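Local structure of beta-d-glucoside glucohydrolase (Hypocrea jecorina, 3ZZ1) at residues Cys58-Pro63 / Ser104-Ile109. The protein probably hydrolyses terminal, non-reducing beta-D-glucosyl residues with release of beta-D-glucose, a step in cellulose degradation. Residues are numbered along the deposited sequence; the frame is centred on the assembly and turned at random.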
loop_
_atom_site.group_PDB
_atom_site.type_symbol
_atom_site.label_atom_id
_atom_site.label_comp_id
_atom_site.label_asym_id
_atom_site.label_seq_id
_atom_site.Cartn_x
_atom_site.Cartn_y
_atom_site.Cartn_z
ATOM N N CYS A 58 -8.359 21.476 -5.333
ATOM C CA CYS A 58 -8.083 21.215 -3.926
ATOM C C CYS A 58 -7.495 19.821 -3.754
ATOM O O CYS A 58 -8.151 18.814 -4.047
ATOM C CB CYS A 58 -9.350 21.398 -3.085
ATOM S SG CYS A 58 -9.230 20.775 -1.385
ATOM N N LEU A 59 -6.247 19.780 -3.294
ATOM C CA LEU A 59 -5.512 18.531 -3.124
ATOM C C LEU A 59 -5.295 18.253 -1.643
ATOM O O LEU A 59 -4.859 19.132 -0.906
ATOM C CB LEU A 59 -4.167 18.587 -3.853
ATOM C CG LEU A 59 -4.205 18.824 -5.366
ATOM C CD1 LEU A 59 -4.097 20.308 -5.709
ATOM C CD2 LEU A 59 -3.089 18.047 -6.032
ATOM N N GLN A 60 -5.607 17.028 -1.220
ATOM C CA GLN A 60 -5.500 16.646 0.188
ATOM C C GLN A 60 -4.924 15.246 0.359
ATOM O O GLN A 60 -5.202 14.346 -0.435
ATOM C CB GLN A 60 -6.876 16.705 0.858
ATOM C CG GLN A 60 -6.851 16.842 2.385
ATOM C CD GLN A 60 -6.791 18.293 2.856
ATOM O OE1 GLN A 60 -6.881 18.571 4.052
ATOM N NE2 GLN A 60 -6.642 19.214 1.922
ATOM N N ASP A 61 -4.123 15.077 1.409
ATOM C CA ASP A 61 -3.715 13.757 1.872
ATOM C C ASP A 61 -4.933 13.040 2.466
ATOM O O ASP A 61 -5.900 13.694 2.849
ATOM C CB ASP A 61 -2.611 13.890 2.927
ATOM C CG ASP A 61 -1.266 14.257 2.324
ATOM O OD1 ASP A 61 -0.873 13.640 1.306
ATOM O OD2 ASP A 61 -0.595 15.156 2.878
ATOM N N GLY A 62 -4.929 11.709 2.506
ATOM C CA GLY A 62 -3.910 10.868 1.893
ATOM C C GLY A 62 -4.449 9.472 1.619
ATOM O O GLY A 62 -5.661 9.288 1.474
ATOM N N PRO A 63 -3.552 8.471 1.581
ATOM C CA PRO A 63 -3.858 7.101 1.162
ATOM C C PRO A 63 -4.874 6.331 2.020
ATOM O O PRO A 63 -5.452 5.358 1.533
ATOM C CB PRO A 63 -2.487 6.409 1.205
ATOM C CG PRO A 63 -1.496 7.527 1.117
ATOM C CD PRO A 63 -2.121 8.630 1.897
ATOM N N SER A 104 -16.205 16.031 1.364
ATOM C CA SER A 104 -15.437 17.089 2.024
ATOM C C SER A 104 -15.023 18.199 1.047
ATOM O O SER A 104 -14.396 19.184 1.443
ATOM C CB SER A 104 -14.201 16.502 2.719
ATOM O OG SER A 104 -14.572 15.558 3.712
ATOM N N GLY A 105 -15.372 18.029 -0.228
ATOM C CA GLY A 105 -15.130 19.051 -1.243
ATOM C C GLY A 105 -13.692 19.135 -1.700
ATOM O O GLY A 105 -13.216 20.203 -2.091
ATOM N N ILE A 106 -13.004 17.999 -1.641
ATOM C CA ILE A 106 -11.640 17.864 -2.124
ATOM C C ILE A 106 -11.683 17.187 -3.488
ATOM O O ILE A 106 -12.384 16.186 -3.663
ATOM C CB ILE A 106 -10.796 17.011 -1.152
ATOM C CG1 ILE A 106 -10.736 17.677 0.228
ATOM C CG2 ILE A 106 -9.394 16.769 -1.716
ATOM C CD1 ILE A 106 -10.571 16.705 1.380
ATOM N N HIS A 107 -10.928 17.724 -4.445
ATOM C CA HIS A 107 -10.876 17.166 -5.798
ATOM C C HIS A 107 -9.857 16.031 -5.942
ATOM O O HIS A 107 -10.103 15.059 -6.664
ATOM C CB HIS A 107 -10.571 18.261 -6.822
ATOM C CG HIS A 107 -11.484 19.443 -6.737
ATOM N ND1 HIS A 107 -11.066 20.674 -6.277
ATOM C CD2 HIS A 107 -12.797 19.580 -7.039
ATOM C CE1 HIS A 107 -12.081 21.520 -6.305
ATOM N NE2 HIS A 107 -13.143 20.880 -6.763
ATOM N N VAL A 108 -8.717 16.160 -5.270
ATOM C CA VAL A 108 -7.627 15.203 -5.438
ATOM C C VAL A 108 -7.197 14.621 -4.096
ATOM O O VAL A 108 -6.870 15.362 -3.170
ATOM C CB VAL A 108 -6.383 15.829 -6.151
ATOM C CG1 VAL A 108 -5.456 14.743 -6.638
ATOM C CG2 VAL A 108 -6.797 16.709 -7.327
ATOM N N ILE A 109 -7.218 13.292 -4.004
ATOM C CA ILE A 109 -6.689 12.586 -2.838
ATOM C C ILE A 109 -5.295 12.041 -3.156
ATOM O O ILE A 109 -5.077 11.412 -4.202
ATOM C CB ILE A 109 -7.652 11.468 -2.327
ATOM C CG1 ILE A 109 -7.222 10.968 -0.939
ATOM C CG2 ILE A 109 -7.757 10.317 -3.324
ATOM C CD1 ILE A 109 -7.415 11.988 0.179
#
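With CG beside its own backbone N (chi1 -53°) and the ring turned to chi2 110°, His107 presents ND1 to Cys58 N, while Cys58 holds SG anti to its N (chi1 168°), which sets it against Ile106 CG1. Cys58 N donates a hydrogen bond to His107 ND1 at 3.0 Å, in the plane of the imidazole, so the ring nitrogen serves as acceptor where a strand would offer a carbonyl. An alanine in place of His107 would probably leave the buried Cys58 N-H without its acceptor and open a gap beside Tyr306, whose ring meets the imidazole. The backbone continues the ladder from the carbonyl of the same residue: Cys58 O receives Val108 N at 3.0 Å and, more weakly, His107 N, and Gln60 N reaches Val108 O in a nearly straight bond of 2.9 Å. Leu59 and Gln60 thereby pair in parallel with Val108 and Ile109.

Each face of this ladder has its own packing. On one, Leu59 and Val108 lie side by side, Leu59 CG to Val108 CB 3.8 Å; Leu59 packs on Met234 and Val108 on Tyr232, both of strand 232-235 at the far edge of the sheet order, consistent with this face looking into the barrel. On the other, Ile106 crosses Gln60 at about a right angle, its CG2 3.6 Å from Gln60 CB, and its CG1 touches Cys58 SG, which is tied to Cys42 in a disulfide. Ile109 CD1 lies 3.3 Å from Gln60 O, and its CG1 meets Gly62 O, next to the cis peptide before Gly62.

Helix 87-103 ends in a Schellman motif at Gly105, and the chain then enters strand 108-109 alongside strand 58-60. Parallel neighbours joined through helices 78-83 and 87-103 form a beta-alpha-beta crossover, the unit on which the TIM-barrel-like N-terminal domain of family 3 glycoside hydrolases is built.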